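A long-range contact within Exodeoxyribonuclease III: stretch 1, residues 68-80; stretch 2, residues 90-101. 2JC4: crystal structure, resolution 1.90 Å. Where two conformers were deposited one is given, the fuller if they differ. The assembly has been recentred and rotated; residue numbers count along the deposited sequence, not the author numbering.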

# COMPACT_ATOMS: atom_id res chain seq x y z
N VAL A 68 3.24 -7.55 -8.79
CA VAL A 68 3.95 -7.67 -10.08
C VAL A 68 5.41 -7.90 -9.75
O VAL A 68 5.98 -7.16 -8.94
CB VAL A 68 3.79 -6.38 -10.90
CG1 VAL A 68 4.53 -6.50 -12.22
CG2 VAL A 68 2.31 -6.01 -11.09
N SER A 69 6.02 -8.96 -10.31
CA SER A 69 7.37 -9.31 -9.89
C SER A 69 8.13 -10.06 -10.97
O SER A 69 7.52 -10.69 -11.82
CB SER A 69 7.31 -10.17 -8.61
OG SER A 69 6.43 -11.27 -8.77
N ARG A 70 9.45 -9.97 -10.97
CA ARG A 70 10.18 -10.76 -11.96
C ARG A 70 10.29 -12.22 -11.51
O ARG A 70 10.39 -13.11 -12.36
CB ARG A 70 11.50 -10.12 -12.42
CG ARG A 70 11.20 -9.06 -13.52
CD ARG A 70 12.25 -8.90 -14.60
NE ARG A 70 12.07 -9.87 -15.68
CZ ARG A 70 12.62 -9.75 -16.88
NH1 ARG A 70 13.34 -8.66 -17.16
NH2 ARG A 70 12.43 -10.69 -17.81
N SER A 71 10.20 -12.46 -10.20
CA SER A 71 9.98 -13.82 -9.66
C SER A 71 8.50 -14.26 -9.72
O SER A 71 7.60 -13.45 -9.53
CB SER A 71 10.49 -13.91 -8.23
OG SER A 71 11.91 -13.86 -8.22
N VAL A 72 8.25 -15.54 -9.95
CA VAL A 72 6.89 -16.06 -9.99
C VAL A 72 6.28 -16.00 -8.57
O VAL A 72 6.88 -16.52 -7.60
CB VAL A 72 6.86 -17.53 -10.55
CG1 VAL A 72 5.45 -18.10 -10.64
CG2 VAL A 72 7.54 -17.60 -11.93
N PRO A 73 5.13 -15.34 -8.41
CA PRO A 73 4.55 -15.34 -7.05
C PRO A 73 3.97 -16.72 -6.69
O PRO A 73 3.24 -17.31 -7.50
CB PRO A 73 3.44 -14.27 -7.12
CG PRO A 73 3.66 -13.54 -8.46
CD PRO A 73 4.29 -14.58 -9.35
N GLN A 74 4.30 -17.24 -5.50
CA GLN A 74 3.81 -18.54 -5.04
C GLN A 74 2.72 -18.41 -3.96
O GLN A 74 2.61 -17.36 -3.30
CB GLN A 74 4.96 -19.39 -4.48
CG GLN A 74 6.22 -19.44 -5.38
CD GLN A 74 5.99 -20.29 -6.63
OE1 GLN A 74 5.50 -21.42 -6.54
NE2 GLN A 74 6.34 -19.75 -7.80
N ASP A 75 1.93 -19.49 -3.82
CA ASP A 75 0.92 -19.64 -2.78
C ASP A 75 0.11 -18.35 -2.67
O ASP A 75 0.03 -17.72 -1.62
CB ASP A 75 1.59 -20.02 -1.45
CG ASP A 75 2.39 -21.32 -1.55
OD1 ASP A 75 1.93 -22.27 -2.22
OD2 ASP A 75 3.48 -21.39 -0.97
N VAL A 76 -0.48 -17.98 -3.80
CA VAL A 76 -1.29 -16.76 -3.90
C VAL A 76 -2.55 -16.91 -3.06
O VAL A 76 -3.18 -17.99 -3.09
CB VAL A 76 -1.61 -16.44 -5.36
CG1 VAL A 76 -2.41 -15.14 -5.44
CG2 VAL A 76 -0.30 -16.28 -6.13
N HIS A 77 -2.88 -15.86 -2.30
CA HIS A 77 -4.02 -15.84 -1.37
C HIS A 77 -4.85 -14.59 -1.60
O HIS A 77 -4.30 -13.49 -1.79
CB HIS A 77 -3.55 -15.86 0.10
CG HIS A 77 -4.68 -15.99 1.09
ND1 HIS A 77 -5.32 -14.89 1.63
CD2 HIS A 77 -5.31 -17.08 1.59
CE1 HIS A 77 -6.28 -15.30 2.44
NE2 HIS A 77 -6.31 -16.62 2.41
N PHE A 78 -6.18 -14.76 -1.58
CA PHE A 78 -7.11 -13.65 -1.86
C PHE A 78 -7.96 -13.40 -0.66
O PHE A 78 -8.50 -14.34 -0.06
CB PHE A 78 -8.03 -13.96 -3.07
CG PHE A 78 -7.27 -14.14 -4.36
CD1 PHE A 78 -6.95 -13.05 -5.16
CD2 PHE A 78 -6.86 -15.41 -4.76
CE1 PHE A 78 -6.26 -13.23 -6.37
CE2 PHE A 78 -6.13 -15.59 -5.94
CZ PHE A 78 -5.84 -14.49 -6.74
N GLY A 79 -8.11 -12.12 -0.32
CA GLY A 79 -9.11 -11.70 0.64
C GLY A 79 -8.72 -12.00 2.07
O GLY A 79 -7.54 -12.30 2.37
N LEU A 80 -9.74 -11.95 2.95
CA LEU A 80 -9.56 -12.13 4.40
C LEU A 80 -10.48 -13.23 4.94
O LEU A 80 -11.74 -13.13 4.80
CB LEU A 80 -9.87 -10.81 5.15
CG LEU A 80 -8.99 -9.60 4.79
CD1 LEU A 80 -9.64 -8.31 5.27
CD2 LEU A 80 -7.54 -9.80 5.30
N ARG A 90 -9.49 -6.04 -2.07
CA ARG A 90 -8.59 -5.18 -1.24
C ARG A 90 -7.35 -5.82 -0.70
O ARG A 90 -6.46 -5.12 -0.22
CB ARG A 90 -9.36 -4.67 -0.03
CG ARG A 90 -10.44 -3.67 -0.42
CD ARG A 90 -11.13 -3.20 0.80
NE ARG A 90 -12.12 -2.16 0.48
CZ ARG A 90 -11.83 -0.86 0.32
NH1 ARG A 90 -10.55 -0.45 0.37
NH2 ARG A 90 -12.82 0.01 0.07
N VAL A 91 -7.28 -7.17 -0.73
CA VAL A 91 -6.14 -7.89 -0.12
C VAL A 91 -5.70 -9.03 -1.06
O VAL A 91 -6.50 -9.90 -1.45
CB VAL A 91 -6.53 -8.50 1.26
CG1 VAL A 91 -5.33 -9.22 1.94
CG2 VAL A 91 -7.13 -7.44 2.20
N ILE A 92 -4.43 -9.00 -1.43
CA ILE A 92 -3.83 -10.12 -2.14
C ILE A 92 -2.47 -10.37 -1.52
O ILE A 92 -1.74 -9.43 -1.17
CB ILE A 92 -3.72 -9.83 -3.69
CG1 ILE A 92 -3.29 -11.10 -4.44
CG2 ILE A 92 -2.81 -8.60 -4.01
CD1 ILE A 92 -3.42 -10.98 -5.96
N ALA A 93 -2.13 -11.64 -1.34
CA ALA A 93 -0.83 -12.00 -0.77
C ALA A 93 -0.15 -13.07 -1.63
O ALA A 93 -0.81 -13.86 -2.30
CB ALA A 93 -0.96 -12.49 0.68
N ALA A 94 1.17 -13.12 -1.59
CA ALA A 94 1.86 -14.19 -2.30
C ALA A 94 3.27 -14.21 -1.75
O ALA A 94 3.70 -13.23 -1.16
CB ALA A 94 1.88 -13.93 -3.78
N THR A 95 3.94 -15.34 -1.93
CA THR A 95 5.33 -15.53 -1.50
C THR A 95 6.17 -15.37 -2.75
O THR A 95 6.01 -16.13 -3.74
CB THR A 95 5.55 -16.93 -0.86
OG1 THR A 95 4.58 -17.15 0.17
CG2 THR A 95 6.95 -17.03 -0.27
N VAL A 96 7.05 -14.36 -2.70
CA VAL A 96 7.84 -13.92 -3.84
C VAL A 96 9.29 -13.93 -3.40
O VAL A 96 9.65 -13.22 -2.45
CB VAL A 96 7.45 -12.47 -4.30
CG1 VAL A 96 8.15 -12.12 -5.59
CG2 VAL A 96 5.93 -12.31 -4.46
N SER A 97 10.12 -14.75 -4.05
CA SER A 97 11.55 -14.86 -3.63
C SER A 97 11.69 -15.10 -2.13
O SER A 97 12.54 -14.48 -1.47
CB SER A 97 12.32 -13.58 -3.95
OG SER A 97 12.53 -13.44 -5.34
N GLY A 98 10.86 -15.98 -1.58
CA GLY A 98 10.92 -16.29 -0.15
C GLY A 98 10.41 -15.23 0.82
O GLY A 98 10.46 -15.43 2.03
N VAL A 99 9.89 -14.10 0.31
CA VAL A 99 9.30 -13.08 1.18
C VAL A 99 7.77 -13.15 1.04
O VAL A 99 7.26 -13.14 -0.09
CB VAL A 99 9.77 -11.68 0.74
CG1 VAL A 99 9.11 -10.60 1.59
CG2 VAL A 99 11.28 -11.61 0.83
N ARG A 100 7.06 -13.20 2.16
CA ARG A 100 5.61 -13.16 2.11
C ARG A 100 5.21 -11.69 1.94
O ARG A 100 5.51 -10.86 2.82
CB ARG A 100 5.02 -13.72 3.42
CG ARG A 100 3.52 -13.94 3.38
CD ARG A 100 3.14 -14.95 2.27
NE ARG A 100 1.73 -15.31 2.36
CZ ARG A 100 1.06 -16.01 1.45
NH1 ARG A 100 1.67 -16.46 0.36
NH2 ARG A 100 -0.24 -16.26 1.64
N VAL A 101 4.50 -11.40 0.85
CA VAL A 101 4.11 -10.04 0.53
C VAL A 101 2.59 -9.97 0.70
O VAL A 101 1.86 -10.68 0.06
CB VAL A 101 4.49 -9.70 -0.92
CG1 VAL A 101 3.91 -8.31 -1.37
CG2 VAL A 101 6.01 -9.74 -1.07
O HOH W 1 8.99 -16.51 -5.99
O HOH W 2 4.20 -19.61 0.88
O HOH W 3 -1.57 -18.89 0.84

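Residues 76-78 run antiparallel to strand 91-96. Two hydrogen-bonded backbone pairs fix the register. Gln74 N reaches Thr95 O at 2.7 Å, and Thr95 N reaches Gln74 O at 2.8 Å. His77 N to Ala93 O and Ala93 N to His77 O are both 2.9 Å.

Between the two pairs the register slips by one residue, a beta bulge. Asp75 is the extra residue, with positive phi, and the chain turns a corner there. Its carbonyl is not left bare: Arg100 NH1 donates to Asp75 O at 2.9 Å.

Ala94 offers only a methyl, and two larger side chains close over it: Pro73 CB lies 3.7 Å from Ala94 CB, and Val76 CG2 lies 4.0 Å from the same atom. Val96 fits beside Pro73 and Ser69, with Val96 CG2 4.1 Å from Pro73 CB and Val96 CG1 3.7 Å from Ser69 CB. The long Ile92 side chain has two neighbours. Ile92 CG1 lies 4.3 Å from Val76 CG1, and Ile92 CD1 reaches the Phe78 ring, 3.6 Å from Phe78 CE1. Leu80 CG meets Val91 CG2 at 3.9 Å. The end of Arg100 lies beside His77, with Arg100 NH2 3.7 Å from His77 CB.

Near the 96-99 turn, Ser71 OG donates to Ser97 OG at 3.0 Å.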